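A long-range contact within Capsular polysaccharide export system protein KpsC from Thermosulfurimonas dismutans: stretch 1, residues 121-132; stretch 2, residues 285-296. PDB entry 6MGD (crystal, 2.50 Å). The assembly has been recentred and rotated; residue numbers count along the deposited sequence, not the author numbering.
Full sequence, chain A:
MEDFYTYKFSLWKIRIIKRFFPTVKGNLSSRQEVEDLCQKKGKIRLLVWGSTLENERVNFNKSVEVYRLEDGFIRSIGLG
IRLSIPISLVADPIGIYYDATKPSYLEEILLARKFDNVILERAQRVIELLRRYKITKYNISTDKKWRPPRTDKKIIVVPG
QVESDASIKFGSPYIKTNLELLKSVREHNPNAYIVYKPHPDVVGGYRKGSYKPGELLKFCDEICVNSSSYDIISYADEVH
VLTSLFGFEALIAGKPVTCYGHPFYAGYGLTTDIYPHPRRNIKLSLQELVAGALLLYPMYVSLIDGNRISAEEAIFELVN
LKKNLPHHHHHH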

# COMPACT_ATOMS: atom_id res chain seq x y z
N GLU A 121 -14.92 16.33 1.96
CA GLU A 121 -15.61 16.11 3.23
C GLU A 121 -15.48 14.66 3.68
O GLU A 121 -15.13 14.39 4.83
CB GLU A 121 -17.09 16.49 3.10
CG GLU A 121 -17.35 17.86 2.49
CD GLU A 121 -16.72 18.99 3.27
OE1 GLU A 121 -16.35 20.01 2.65
OE2 GLU A 121 -16.59 18.87 4.51
N ARG A 122 -15.77 13.72 2.77
CA ARG A 122 -15.66 12.31 3.11
C ARG A 122 -14.24 11.95 3.54
O ARG A 122 -14.05 11.20 4.51
CB ARG A 122 -16.07 11.45 1.92
CG ARG A 122 -17.50 11.65 1.46
CD ARG A 122 -17.72 10.91 0.15
NE ARG A 122 -17.11 9.58 0.20
CZ ARG A 122 -16.82 8.86 -0.88
NH1 ARG A 122 -17.08 9.33 -2.09
NH2 ARG A 122 -16.27 7.66 -0.74
N ALA A 123 -13.24 12.48 2.84
CA ALA A 123 -11.85 12.21 3.20
C ALA A 123 -11.56 12.67 4.62
O ALA A 123 -10.86 11.98 5.38
CB ALA A 123 -10.90 12.89 2.21
N GLN A 124 -12.09 13.83 5.02
CA GLN A 124 -11.90 14.29 6.39
C GLN A 124 -12.65 13.42 7.38
O GLN A 124 -12.18 13.20 8.50
CB GLN A 124 -12.33 15.75 6.52
CG GLN A 124 -11.97 16.37 7.86
CD GLN A 124 -10.50 16.17 8.21
OE1 GLN A 124 -9.62 16.41 7.39
NE2 GLN A 124 -10.25 15.72 9.43
N ARG A 125 -13.83 12.91 6.99
CA ARG A 125 -14.56 11.99 7.85
C ARG A 125 -13.82 10.66 8.00
O ARG A 125 -13.79 10.08 9.08
CB ARG A 125 -15.97 11.76 7.30
CG ARG A 125 -16.81 13.03 7.17
CD ARG A 125 -17.68 13.28 8.40
NE ARG A 125 -16.89 13.46 9.61
CZ ARG A 125 -16.38 14.62 10.01
NH1 ARG A 125 -15.68 14.68 11.13
NH2 ARG A 125 -16.58 15.72 9.30
N VAL A 126 -13.21 10.18 6.91
CA VAL A 126 -12.49 8.91 6.97
C VAL A 126 -11.25 9.04 7.84
O VAL A 126 -10.89 8.12 8.58
CB VAL A 126 -12.14 8.43 5.55
CG1 VAL A 126 -11.22 7.21 5.60
CG2 VAL A 126 -13.41 8.10 4.77
N ILE A 127 -10.57 10.19 7.77
CA ILE A 127 -9.40 10.42 8.61
C ILE A 127 -9.81 10.41 10.08
O ILE A 127 -9.18 9.74 10.91
CB ILE A 127 -8.72 11.75 8.23
CG1 ILE A 127 -8.05 11.62 6.86
CG2 ILE A 127 -7.70 12.16 9.28
CD1 ILE A 127 -7.51 12.92 6.31
N GLU A 128 -10.88 11.13 10.42
CA GLU A 128 -11.35 11.15 11.80
C GLU A 128 -11.81 9.77 12.24
O GLU A 128 -11.56 9.36 13.38
CB GLU A 128 -12.49 12.17 11.95
CG GLU A 128 -12.24 13.21 13.02
CD GLU A 128 -13.40 14.16 13.19
OE1 GLU A 128 -13.56 15.08 12.35
OE2 GLU A 128 -14.17 13.98 14.16
N LEU A 129 -12.48 9.03 11.35
CA LEU A 129 -12.93 7.68 11.68
C LEU A 129 -11.76 6.76 12.00
O LEU A 129 -11.81 5.99 12.97
CB LEU A 129 -13.76 7.10 10.54
CG LEU A 129 -15.28 7.23 10.59
CD1 LEU A 129 -15.90 6.60 9.36
CD2 LEU A 129 -15.83 6.60 11.86
N LEU A 130 -10.69 6.82 11.19
CA LEU A 130 -9.56 5.92 11.39
C LEU A 130 -8.80 6.24 12.67
O LEU A 130 -8.41 5.33 13.41
CB LEU A 130 -8.62 6.00 10.18
CG LEU A 130 -9.13 5.44 8.85
CD1 LEU A 130 -8.09 5.62 7.75
CD2 LEU A 130 -9.51 3.98 8.99
N ARG A 131 -8.59 7.53 12.95
CA ARG A 131 -7.86 7.92 14.15
C ARG A 131 -8.57 7.45 15.42
O ARG A 131 -7.91 7.19 16.43
CB ARG A 131 -7.68 9.43 14.19
CG ARG A 131 -6.77 9.99 13.11
CD ARG A 131 -6.75 11.51 13.14
NE ARG A 131 -5.81 12.06 12.18
CZ ARG A 131 -5.65 13.36 11.95
NH1 ARG A 131 -6.38 14.25 12.61
NH2 ARG A 131 -4.76 13.77 11.06
N ARG A 132 -9.90 7.32 15.38
CA ARG A 132 -10.66 6.96 16.56
C ARG A 132 -10.81 5.46 16.75
O ARG A 132 -10.84 4.99 17.89
CB ARG A 132 -12.05 7.61 16.52
CG ARG A 132 -12.02 9.12 16.61
CD ARG A 132 -13.34 9.66 17.09
NE ARG A 132 -13.35 11.11 17.16
CZ ARG A 132 -14.25 11.83 17.83
NH1 ARG A 132 -15.21 11.21 18.51
NH2 ARG A 132 -14.18 13.15 17.83
N SER A 285 -2.38 17.75 0.06
CA SER A 285 -2.82 17.75 1.44
C SER A 285 -3.24 16.33 1.83
O SER A 285 -3.46 15.47 0.99
CB SER A 285 -3.98 18.73 1.65
OG SER A 285 -5.18 18.22 1.12
N LEU A 286 -3.34 16.11 3.14
CA LEU A 286 -3.71 14.78 3.63
C LEU A 286 -5.08 14.36 3.11
O LEU A 286 -5.31 13.17 2.87
CB LEU A 286 -3.69 14.75 5.16
CG LEU A 286 -3.89 13.38 5.81
CD1 LEU A 286 -2.79 12.42 5.38
CD2 LEU A 286 -3.94 13.50 7.33
N GLN A 287 -6.00 15.31 2.93
CA GLN A 287 -7.32 14.97 2.40
C GLN A 287 -7.24 14.57 0.93
O GLN A 287 -7.93 13.63 0.51
CB GLN A 287 -8.27 16.15 2.59
CG GLN A 287 -8.53 16.51 4.04
CD GLN A 287 -9.22 17.85 4.19
OE1 GLN A 287 -9.73 18.41 3.22
NE2 GLN A 287 -9.25 18.36 5.41
N GLU A 288 -6.42 15.27 0.14
CA GLU A 288 -6.25 14.87 -1.25
C GLU A 288 -5.67 13.47 -1.35
O GLU A 288 -6.12 12.66 -2.17
CB GLU A 288 -5.35 15.88 -1.97
CG GLU A 288 -5.84 17.32 -1.90
CD GLU A 288 -4.94 18.29 -2.64
OE1 GLU A 288 -5.07 18.41 -3.88
OE2 GLU A 288 -4.09 18.93 -1.99
N LEU A 289 -4.68 13.16 -0.52
CA LEU A 289 -4.10 11.82 -0.50
C LEU A 289 -5.14 10.77 -0.14
O LEU A 289 -5.28 9.75 -0.82
CB LEU A 289 -2.92 11.77 0.48
CG LEU A 289 -1.71 10.88 0.18
CD1 LEU A 289 -1.06 10.41 1.48
CD2 LEU A 289 -2.03 9.70 -0.72
N VAL A 290 -5.89 11.02 0.94
CA VAL A 290 -6.88 10.05 1.40
C VAL A 290 -8.00 9.90 0.38
O VAL A 290 -8.41 8.77 0.06
CB VAL A 290 -7.42 10.47 2.78
CG1 VAL A 290 -8.68 9.69 3.14
CG2 VAL A 290 -6.34 10.27 3.84
N ALA A 291 -8.51 11.01 -0.15
CA ALA A 291 -9.58 10.94 -1.15
C ALA A 291 -9.15 10.14 -2.37
O ALA A 291 -9.98 9.46 -2.99
CB ALA A 291 -10.01 12.34 -1.56
N GLY A 292 -7.87 10.20 -2.73
CA GLY A 292 -7.38 9.46 -3.88
C GLY A 292 -7.03 8.02 -3.56
O GLY A 292 -7.46 7.10 -4.26
N ALA A 293 -6.27 7.80 -2.48
CA ALA A 293 -5.78 6.47 -2.17
C ALA A 293 -6.86 5.58 -1.57
O ALA A 293 -6.90 4.37 -1.85
CB ALA A 293 -4.59 6.56 -1.21
N LEU A 294 -7.75 6.14 -0.75
CA LEU A 294 -8.73 5.35 -0.02
C LEU A 294 -10.12 5.37 -0.64
O LEU A 294 -10.83 4.37 -0.57
CB LEU A 294 -8.83 5.83 1.43
CG LEU A 294 -7.68 5.42 2.35
CD1 LEU A 294 -7.91 5.93 3.76
CD2 LEU A 294 -7.52 3.91 2.34
N LEU A 295 -10.53 6.49 -1.24
CA LEU A 295 -11.91 6.65 -1.70
C LEU A 295 -12.12 6.30 -3.17
O LEU A 295 -13.10 5.63 -3.50
CB LEU A 295 -12.38 8.09 -1.44
CG LEU A 295 -13.02 8.39 -0.08
CD1 LEU A 295 -12.15 7.93 1.08
CD2 LEU A 295 -13.33 9.88 0.04
N LEU A 296 -11.22 6.72 -4.06
CA LEU A 296 -11.38 6.50 -5.49
C LEU A 296 -10.61 5.30 -6.01
O LEU A 296 -11.12 4.56 -6.86
CB LEU A 296 -10.96 7.75 -6.27
CG LEU A 296 -11.82 9.00 -6.11
CD1 LEU A 296 -11.12 10.21 -6.72
CD2 LEU A 296 -13.18 8.79 -6.75
O HOH W 1 -15.52 5.23 -1.44

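Two helices, far apart in sequence, cross almost at right angles. Their N-to-C directions differ by 88°, and the axes approach to 8.5 Å. The crossing centres on Ala123 and Ala291, whose CA atoms lie 5.1 Å apart. Small side chains here let the backbones come close. Ala123 CB reaches Gln287 O at 3.5 Å and Ala291 CB at 3.9 Å.

Apolar side chains fill the space around this point. Ile127 is m,t, which extends its CD1 to 3.7 Å from Leu286 CG. Its CG1 also lies 3.7 Å from Val290 CG2. Val290 is t. Its other methyl, CG1, sits 4.0 Å from Ala123 CB and also reaches Ile127 CG1 at 4.2 Å. Val126, also t, divides its methyls: CG1 is 4.0 Å from Leu294 CD1, and CG2 is 3.9 Å from Leu295 CD1. Leu130 and Leu294 are both m,t and meet through their CD1 atoms at 4.0 Å.

Leu295 lies in a wider pi-type turn, and its CA-to-CB bond points toward the first helix. Its chi1 is -89°, at the margin of m, with chi2 p. Arg122 starts sideways, but its chi3 of 43° bends the chain and its end comes nearer. One guanidinium face then covers Leu295, with Arg122 NH2 3.4 Å from Leu295 CG. A water accepts a weak bond from Arg122 NH2 at 2.6 Å and donates to Leu295 O at 3.2 Å, linking the same two residues.

The direct polar link joins two glutamines whose ends come nearer than their sideways CB bonds suggest. Gln124 is t,p and Gln287 is m,t. Gln287 NE2 donates to Gln124 OE1 at 2.8 Å, but the 129° angle makes the bond weak.

Ser285 caps the second helix: its OG, with chi1 p, accepts a weak bond from Glu288 N at 3.3 Å.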